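Side-chain contacts in mitochondrial enolase superfamily member 1 (PDB 4A35), which catalyses the magnesium-dependent dehydration of L-fuconate to 2-keto-3-deoxy-L-fuconate, a step in the breakdown of L-fucose: residues Ala38-Glu43 with Thr116-Asn121; Gln207-Ala212 with Arg239-Pro244; Thr290-Leu295 with Ala322-Gln327. All coordinates share one frame; numbering follows the deposited sequence.

Contact 1: residues Ala38-Glu43 with Thr116-Asn121; sequences AYVVIE and TAAVLN
Val40 and Ala118 carry the apolar part of this contact. The methyl CG2 of Val40 lies 3.8 Å from CB of Ala118. The valine has CG1 anti to its backbone N (chi1 178°), which leaves CG2 beside that N and anti to the carbonyl carbon. This rotation turns CG2 to the helix, and it is the branch that touches Ala118. It also passes 4.1 Å from the carbonyl O of Ala118. The backbones come close here, with CA of Val40 6.5 Å from CA of Ala118. The small alanine side chain suits so near an approach.

The join is between the middle strand of the three-stranded antiparallel sheet and helix 110-131, which lies across its face. Both belong to the N-terminal domain of the mandelate racemase/muconate lactonizing enzyme family. Ala118 also touches Thr56 on the neighbouring strand 52-58.

Polar groups contribute little directly. The carbonyl O of Ala38 stands 4.3 Å from CB of Ala118, a loose van der Waals approach. Other polar groups act outside the pair. Backbone bonds tie Val40 to Gly54 and Val41 to Ser11, within the sheet. On the helix, Asn121 bonds through ND2 to the carbonyl of Ile55 and through OD1 to Ser335.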
loop_
_atom_site.group_PDB
_atom_site.type_symbol
_atom_site.label_atom_id
_atom_site.label_comp_id
_atom_site.label_asym_id
_atom_site.label_seq_id
_atom_site.Cartn_x
_atom_site.Cartn_y
_atom_site.Cartn_z
ATOM N N ALA A 38 -1.587 -2.147 -17.697
ATOM C CA ALA A 38 -0.942 -3.466 -17.859
ATOM C C ALA A 38 -2.070 -4.348 -18.444
ATOM O O ALA A 38 -3.123 -4.514 -17.800
ATOM C CB ALA A 38 -0.441 -3.988 -16.509
ATOM N N TYR A 39 -1.925 -4.772 -19.694
ATOM C CA TYR A 39 -2.989 -5.530 -20.391
ATOM C C TYR A 39 -2.642 -6.986 -20.387
ATOM O O TYR A 39 -1.601 -7.381 -20.948
ATOM C CB TYR A 39 -3.145 -5.021 -21.826
ATOM C CG TYR A 39 -4.254 -5.715 -22.590
ATOM C CD1 TYR A 39 -5.581 -5.653 -22.144
ATOM C CD2 TYR A 39 -3.996 -6.376 -23.786
ATOM C CE1 TYR A 39 -6.615 -6.247 -22.862
ATOM C CE2 TYR A 39 -5.021 -7.007 -24.502
ATOM C CZ TYR A 39 -6.339 -6.903 -24.052
ATOM O OH TYR A 39 -7.372 -7.487 -24.748
ATOM N N VAL A 40 -3.528 -7.788 -19.758
ATOM C CA VAL A 40 -3.354 -9.217 -19.586
ATOM C C VAL A 40 -4.277 -10.001 -20.509
ATOM O O VAL A 40 -5.483 -9.723 -20.549
ATOM C CB VAL A 40 -3.626 -9.597 -18.094
ATOM C CG1 VAL A 40 -3.507 -11.119 -17.884
ATOM C CG2 VAL A 40 -2.697 -8.828 -17.144
ATOM N N VAL A 41 -3.741 -11.052 -21.141
ATOM C CA VAL A 41 -4.549 -11.977 -21.931
ATOM C C VAL A 41 -4.228 -13.412 -21.487
ATOM O O VAL A 41 -3.066 -13.839 -21.462
ATOM C CB VAL A 41 -4.425 -11.785 -23.461
ATOM C CG1 VAL A 41 -5.302 -12.788 -24.240
ATOM C CG2 VAL A 41 -4.748 -10.351 -23.863
ATOM N N ILE A 42 -5.271 -14.153 -21.130
ATOM C CA ILE A 42 -5.087 -15.564 -20.763
ATOM C C ILE A 42 -5.854 -16.407 -21.766
ATOM O O ILE A 42 -6.962 -16.031 -22.205
ATOM C CB ILE A 42 -5.468 -15.924 -19.291
ATOM C CG1 ILE A 42 -6.984 -15.715 -19.033
ATOM C CG2 ILE A 42 -4.559 -15.172 -18.287
ATOM C CD1 ILE A 42 -7.485 -16.090 -17.512
ATOM N N GLU A 43 -5.281 -17.575 -22.071
ATOM C CA GLU A 43 -5.882 -18.512 -22.996
ATOM C C GLU A 43 -6.065 -19.856 -22.299
ATOM O O GLU A 43 -5.375 -20.155 -21.309
ATOM C CB GLU A 43 -4.993 -18.667 -24.256
ATOM C CG GLU A 43 -4.915 -17.420 -25.122
ATOM C CD GLU A 43 -3.994 -17.499 -26.323
ATOM O OE1 GLU A 43 -3.882 -18.593 -26.919
ATOM O OE2 GLU A 43 -3.354 -16.473 -26.648
ATOM N N THR A 116 -2.565 -8.065 -9.153
ATOM C CA THR A 116 -3.584 -9.049 -8.786
ATOM C C THR A 116 -4.939 -8.693 -9.460
ATOM O O THR A 116 -5.619 -9.593 -10.034
ATOM C CB THR A 116 -3.772 -9.099 -7.237
ATOM O OG1 THR A 116 -2.553 -9.528 -6.618
ATOM C CG2 THR A 116 -4.928 -10.017 -6.830
ATOM N N ALA A 117 -5.303 -7.380 -9.465
ATOM C CA ALA A 117 -6.573 -6.956 -10.074
ATOM C C ALA A 117 -6.559 -7.240 -11.592
ATOM O O ALA A 117 -7.553 -7.762 -12.110
ATOM C CB ALA A 117 -6.852 -5.450 -9.825
ATOM N N ALA A 118 -5.413 -7.047 -12.249
ATOM C CA ALA A 118 -5.288 -7.284 -13.696
ATOM C C ALA A 118 -5.479 -8.775 -14.041
ATOM O O ALA A 118 -6.221 -9.103 -14.979
ATOM C CB ALA A 118 -3.927 -6.780 -14.201
ATOM N N VAL A 119 -4.870 -9.667 -13.238
ATOM C CA VAL A 119 -4.972 -11.128 -13.431
ATOM C C VAL A 119 -6.415 -11.566 -13.163
ATOM O O VAL A 119 -7.024 -12.278 -13.995
ATOM C CB VAL A 119 -3.944 -11.867 -12.533
ATOM C CG1 VAL A 119 -4.216 -13.365 -12.472
ATOM C CG2 VAL A 119 -2.499 -11.588 -13.008
ATOM N N LEU A 120 -6.945 -11.174 -11.984
ATOM C CA LEU A 120 -8.341 -11.543 -11.627
ATOM C C LEU A 120 -9.372 -10.987 -12.647
ATOM O O LEU A 120 -10.344 -11.708 -12.982
ATOM C CB LEU A 120 -8.656 -11.060 -10.205
ATOM C CG LEU A 120 -8.053 -11.892 -9.057
ATOM C CD1 LEU A 120 -8.309 -11.236 -7.669
ATOM C CD2 LEU A 120 -8.637 -13.318 -9.039
ATOM N N ASN A 121 -9.166 -9.750 -13.189
ATOM C CA ASN A 121 -10.037 -9.185 -14.223
ATOM C C ASN A 121 -10.071 -10.090 -15.449
ATOM O O ASN A 121 -11.127 -10.256 -16.023
ATOM C CB ASN A 121 -9.634 -7.740 -14.638
ATOM C CG ASN A 121 -9.990 -6.708 -13.553
ATOM O OD1 ASN A 121 -10.815 -6.973 -12.671
ATOM N ND2 ASN A 121 -9.416 -5.501 -13.605
#

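Contact 2: residues Gln207-Ala212 with Arg239-Pro244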
loop_
_atom_site.group_PDB
_atom_site.type_symbol
_atom_site.label_atom_id
_atom_site.label_comp_id
_atom_site.label_asym_id
_atom_site.label_seq_id
_atom_site.Cartn_x
_atom_site.Cartn_y
_atom_site.Cartn_z
ATOM N N GLN A 207 -16.564 26.414 -23.625
ATOM C CA GLN A 207 -16.844 25.564 -24.805
ATOM C C GLN A 207 -17.167 24.109 -24.386
ATOM O O GLN A 207 -18.176 23.542 -24.840
ATOM C CB GLN A 207 -15.658 25.603 -25.782
ATOM C CG GLN A 207 -15.605 26.916 -26.583
ATOM C CD GLN A 207 -14.378 27.140 -27.449
ATOM O OE1 GLN A 207 -13.226 26.870 -27.076
ATOM N NE2 GLN A 207 -14.602 27.742 -28.601
ATOM N N LEU A 208 -16.342 23.530 -23.495
ATOM C CA LEU A 208 -16.562 22.151 -22.996
ATOM C C LEU A 208 -17.891 22.024 -22.239
ATOM O O LEU A 208 -18.641 21.055 -22.463
ATOM C CB LEU A 208 -15.416 21.719 -22.101
ATOM C CG LEU A 208 -14.074 21.561 -22.808
ATOM C CD1 LEU A 208 -12.979 21.461 -21.781
ATOM C CD2 LEU A 208 -14.086 20.351 -23.763
ATOM N N CYS A 209 -18.190 23.018 -21.389
ATOM C CA CYS A 209 -19.460 23.083 -20.635
ATOM C C CYS A 209 -20.657 23.128 -21.584
ATOM O O CYS A 209 -21.581 22.327 -21.445
ATOM C CB CYS A 209 -19.465 24.281 -19.698
ATOM S SG CYS A 209 -18.393 24.079 -18.260
ATOM N N ALA A 210 -20.635 24.075 -22.556
ATOM C CA ALA A 210 -21.706 24.229 -23.531
ATOM C C ALA A 210 -21.928 22.935 -24.301
ATOM O O ALA A 210 -23.082 22.524 -24.480
ATOM C CB ALA A 210 -21.383 25.378 -24.492
ATOM N N GLN A 211 -20.841 22.268 -24.723
ATOM C CA GLN A 211 -20.966 21.012 -25.482
ATOM C C GLN A 211 -21.594 19.903 -24.594
ATOM O O GLN A 211 -22.556 19.241 -25.011
ATOM C CB GLN A 211 -19.610 20.574 -26.059
ATOM C CG GLN A 211 -19.682 19.325 -26.934
ATOM C CD GLN A 211 -20.465 19.550 -28.215
ATOM O OE1 GLN A 211 -20.136 20.418 -29.035
ATOM N NE2 GLN A 211 -21.523 18.766 -28.416
ATOM N N ALA A 212 -21.109 19.754 -23.346
ATOM C CA ALA A 212 -21.663 18.768 -22.406
ATOM C C ALA A 212 -23.161 19.046 -22.163
ATOM O O ALA A 212 -23.978 18.129 -22.254
ATOM C CB ALA A 212 -20.892 18.819 -21.087
ATOM N N ARG A 239 -20.475 26.801 -12.698
ATOM C CA ARG A 239 -21.727 27.070 -11.992
ATOM C C ARG A 239 -22.613 28.080 -12.776
ATOM O O ARG A 239 -23.822 27.848 -12.840
ATOM C CB ARG A 239 -21.450 27.501 -10.523
ATOM C CG ARG A 239 -22.684 27.649 -9.626
ATOM C CD ARG A 239 -23.650 26.487 -9.711
ATOM N NE ARG A 239 -23.423 25.491 -8.667
ATOM C CZ ARG A 239 -24.055 24.333 -8.614
ATOM N NH1 ARG A 239 -24.903 23.986 -9.580
ATOM N NH2 ARG A 239 -23.830 23.494 -7.608
ATOM N N ASP A 240 -22.022 29.084 -13.469
ATOM C CA ASP A 240 -22.761 30.033 -14.309
ATOM C C ASP A 240 -23.294 29.372 -15.594
ATOM O O ASP A 240 -24.343 29.800 -16.086
ATOM C CB ASP A 240 -21.883 31.231 -14.699
ATOM C CG ASP A 240 -21.549 32.207 -13.574
ATOM O OD1 ASP A 240 -22.207 32.130 -12.481
ATOM O OD2 ASP A 240 -20.607 33.010 -13.755
ATOM N N MET A 241 -22.546 28.390 -16.171
ATOM C CA MET A 241 -22.964 27.681 -17.400
ATOM C C MET A 241 -24.073 26.689 -17.084
ATOM O O MET A 241 -25.032 26.591 -17.842
ATOM C CB MET A 241 -21.805 26.907 -18.077
ATOM C CG MET A 241 -20.695 27.742 -18.738
ATOM S SD MET A 241 -21.135 28.703 -20.197
ATOM C CE MET A 241 -21.541 27.386 -21.370
ATOM N N ILE A 242 -23.919 25.916 -15.991
ATOM C CA ILE A 242 -24.836 24.821 -15.645
ATOM C C ILE A 242 -26.056 25.267 -14.798
ATOM O O ILE A 242 -27.056 24.550 -14.776
ATOM C CB ILE A 242 -24.088 23.609 -14.995
ATOM C CG1 ILE A 242 -23.715 23.844 -13.499
ATOM C CG2 ILE A 242 -22.859 23.201 -15.853
ATOM C CD1 ILE A 242 -23.226 22.554 -12.735
ATOM N N GLY A 243 -25.983 26.417 -14.133
ATOM C CA GLY A 243 -27.096 26.886 -13.308
ATOM C C GLY A 243 -27.138 26.260 -11.910
ATOM O O GLY A 243 -26.414 25.288 -11.630
ATOM N N PRO A 244 -28.029 26.754 -11.016
ATOM C CA PRO A 244 -28.078 26.225 -9.627
ATOM C C PRO A 244 -28.747 24.851 -9.441
ATOM O O PRO A 244 -28.469 24.195 -8.443
ATOM C CB PRO A 244 -28.913 27.295 -8.889
ATOM C CG PRO A 244 -29.839 27.845 -9.963
ATOM C CD PRO A 244 -28.953 27.904 -11.188
#
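This is a helix-to-helix contact between Cys209 and Ala210 on one side and Met241 on the other. It joins helix 202-214 to the C-terminal end of helix 228-242. Strand 219-223 lies between these helices in the chain, and the pair belongs to the outer layer of the enolase-type C-terminal barrel domain. The closest CA atoms, of Cys209 and Met241, are 6.6 Å apart.

Met241 makes two separate touches. Near its root, CG lies 3.8 Å from CB of Cys209, and the methionine CB lies 3.9 Å from the same CB. At its far end, the methyl CE reaches Ala210, 3.7 Å from CB and 3.6 Å from the backbone N. The methionine chain bends at both chi2 (-67°) and chi3 (-65°). These bends bring CE round to Ala210 while CG remains beside Cys209. Cys209 meets Met241 through its CB, and its side chain also touches Cys195.

The helix ends at Ile242, and Gly243 leaves it with a positive phi (82°). Arg239 bridges this end: its NH1 donates to the carbonyl O of Gly243 at 2.9 Å. The acceptor lies at the guanidinium edge, close to its plane. The same NH1 also bonds to the carbonyl of Lys246, while NH2 bonds to that of Phe271.

Cys209 is buried and Ala210 exposed, so Met241, itself partly exposed, reaches from the buried side toward the surface. Across the contact the touches are mainly apolar, so close packing, not directed bonds, accounts for this pairing, while hydrogen bonds of Arg239 shape the helix end beside it.

Contact 3: residues Thr290-Leu295 with Ala322-Gln327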
loop_
_atom_site.group_PDB
_atom_site.type_symbol
_atom_site.label_atom_id
_atom_site.label_comp_id
_atom_site.label_asym_id
_atom_site.label_seq_id
_atom_site.Cartn_x
_atom_site.Cartn_y
_atom_site.Cartn_z
ATOM N N THR A 290 -12.748 13.644 10.232
ATOM C CA THR A 290 -12.628 15.013 10.773
ATOM C C THR A 290 -13.192 16.061 9.761
ATOM O O THR A 290 -13.936 16.973 10.163
ATOM C CB THR A 290 -11.158 15.311 11.178
ATOM O OG1 THR A 290 -10.794 14.400 12.194
ATOM C CG2 THR A 290 -10.966 16.756 11.689
ATOM N N ILE A 291 -12.857 15.910 8.474
ATOM C CA ILE A 291 -13.288 16.840 7.419
ATOM C C ILE A 291 -14.798 16.686 7.230
ATOM O O ILE A 291 -15.499 17.686 7.153
ATOM C CB ILE A 291 -12.497 16.584 6.127
ATOM C CG1 ILE A 291 -10.981 16.873 6.359
ATOM C CG2 ILE A 291 -13.069 17.416 4.928
ATOM C CD1 ILE A 291 -9.961 16.186 5.295
ATOM N N SER A 292 -15.292 15.445 7.203
ATOM C CA SER A 292 -16.730 15.199 7.068
ATOM C C SER A 292 -17.517 15.917 8.195
ATOM O O SER A 292 -18.489 16.638 7.894
ATOM C CB SER A 292 -17.029 13.700 7.069
ATOM O OG SER A 292 -18.413 13.467 6.810
ATOM N N LYS A 293 -17.090 15.764 9.483
ATOM C CA LYS A 293 -17.838 16.406 10.572
ATOM C C LYS A 293 -17.850 17.928 10.414
ATOM O O LYS A 293 -18.864 18.566 10.690
ATOM C CB LYS A 293 -17.271 16.005 11.944
ATOM C CG LYS A 293 -17.598 14.545 12.271
ATOM C CD LYS A 293 -17.111 14.165 13.684
ATOM C CE LYS A 293 -17.244 12.684 13.993
ATOM N NZ LYS A 293 -16.412 11.865 13.071
ATOM N N ALA A 294 -16.750 18.505 9.934
ATOM C CA ALA A 294 -16.656 19.959 9.756
ATOM C C ALA A 294 -17.478 20.492 8.577
ATOM O O ALA A 294 -17.950 21.628 8.667
ATOM C CB ALA A 294 -15.199 20.370 9.572
ATOM N N LEU A 295 -17.620 19.708 7.468
ATOM C CA LEU A 295 -18.248 20.171 6.243
ATOM C C LEU A 295 -19.738 19.782 6.049
ATOM O O LEU A 295 -20.464 20.553 5.441
ATOM C CB LEU A 295 -17.463 19.736 5.021
ATOM C CG LEU A 295 -16.031 20.277 4.878
ATOM C CD1 LEU A 295 -15.473 19.867 3.556
ATOM C CD2 LEU A 295 -15.986 21.814 4.978
ATOM N N ALA A 322 -16.774 8.200 7.960
ATOM C CA ALA A 322 -15.823 9.144 7.397
ATOM C C ALA A 322 -16.251 9.649 6.029
ATOM O O ALA A 322 -15.592 10.533 5.498
ATOM C CB ALA A 322 -14.441 8.469 7.287
ATOM N N LEU A 323 -17.297 9.064 5.414
ATOM C CA LEU A 323 -17.609 9.480 4.035
ATOM C C LEU A 323 -19.144 9.399 3.773
ATOM O O LEU A 323 -19.831 8.540 4.335
ATOM C CB LEU A 323 -16.804 8.638 3.001
ATOM C CG LEU A 323 -17.211 7.148 2.730
ATOM C CD1 LEU A 323 -16.189 6.469 1.799
ATOM C CD2 LEU A 323 -17.390 6.311 4.030
ATOM N N GLN A 324 -19.641 10.271 2.932
ATOM C CA GLN A 324 -21.066 10.267 2.547
ATOM C C GLN A 324 -21.255 9.502 1.222
ATOM O O GLN A 324 -22.377 9.096 0.915
ATOM C CB GLN A 324 -21.614 11.704 2.417
ATOM C CG GLN A 324 -21.882 12.386 3.774
ATOM C CD GLN A 324 -20.667 12.443 4.690
ATOM O OE1 GLN A 324 -19.636 13.060 4.381
ATOM N NE2 GLN A 324 -20.733 11.740 5.823
ATOM N N PHE A 325 -20.179 9.371 0.412
ATOM C CA PHE A 325 -20.227 8.686 -0.899
ATOM C C PHE A 325 -18.982 7.850 -1.027
ATOM O O PHE A 325 -17.858 8.353 -0.815
ATOM C CB PHE A 325 -20.276 9.696 -2.057
ATOM C CG PHE A 325 -21.366 10.740 -1.907
ATOM C CD1 PHE A 325 -21.116 11.941 -1.227
ATOM C CD2 PHE A 325 -22.608 10.563 -2.517
ATOM C CE1 PHE A 325 -22.097 12.949 -1.160
ATOM C CE2 PHE A 325 -23.593 11.562 -2.434
ATOM C CZ PHE A 325 -23.334 12.745 -1.750
ATOM N N LEU A 326 -19.188 6.566 -1.283
ATOM C CA LEU A 326 -18.053 5.619 -1.322
ATOM C C LEU A 326 -17.717 5.327 -2.750
ATOM O O LEU A 326 -18.547 4.826 -3.496
ATOM C CB LEU A 326 -18.451 4.355 -0.514
ATOM C CG LEU A 326 -17.311 3.331 -0.285
ATOM C CD1 LEU A 326 -17.592 2.496 0.969
ATOM C CD2 LEU A 326 -17.177 2.383 -1.517
ATOM N N GLN A 327 -16.445 5.557 -3.124
ATOM C CA GLN A 327 -16.079 5.401 -4.532
ATOM C C GLN A 327 -15.233 4.159 -4.768
ATOM O O GLN A 327 -14.021 4.210 -4.643
ATOM C CB GLN A 327 -15.356 6.679 -5.001
ATOM C CG GLN A 327 -16.318 7.881 -4.729
ATOM C CD GLN A 327 -15.721 9.194 -4.949
ATOM O OE1 GLN A 327 -14.697 9.531 -4.341
ATOM N NE2 GLN A 327 -16.375 9.976 -5.800
#
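The two backbones approach most closely at Ser292 and Ala322, whose CA atoms are 6.1 Å apart, where helix 285-295 passes the turn leading into strand 325-326. Ser292 also packs its CB 3.8 Å from the carbonyl O of Ala322.

The main link is a side-chain hydrogen bond. OG of Ser292 donates to OE1 of Gln324 over 2.7 Å. The hydroxyl comes from beside the amide oxygen: the C=O...OG angle is 103°, and OG is tilted 20° from the carbonyl plane. With OG anti to the serine N (chi1 -174°), the hydroxyl extends from the helix to the amide. Gln324 bends at its second torsion, which turns its amide back to meet the serine.

OE1 of Gln324 takes a second hydrogen bond, from the backbone N of Ile302. One oxygen thus joins the helix to strand 301-304, and the two donors should help fix the amide rotation. Without the amide, as with an alanine here, the hydroxyl of buried Ser292 would probably lose this acceptor, and the N-H of Ile302 its side-chain partner.

Ile291 and Leu295 pack on Ile302. Gln327, just beyond strand 325-326, bonds through NE2 to OE1 of the magnesium ligand Glu277. Helix and strand here belong to the alternating beta/alpha units of the TIM-barrel-like domain typical of the enolase superfamily.

The three contacts follow one another along the chain without overlap. Contact 1 belongs to the N-terminal family domain, where a helix rests on the antiparallel sheet. Contacts 2 and 3 share the C-terminal enolase domain. Contact 1 lies on the opposite side of the chain's centre from both, its centre about 39 Å from that of contact 2 and about 33 Å from that of contact 3. Contacts 2 and 3 are about 27 Å apart between centres. Contact 2 pairs two helices beside the parallel sheet; contact 3 pairs a helix with the segment that runs into its last strand, 325-326. That sheet carries the magnesium ligands Asp251 and Glu277; contacts 2 and 3 thus belong to the same barrel domain as the metal site.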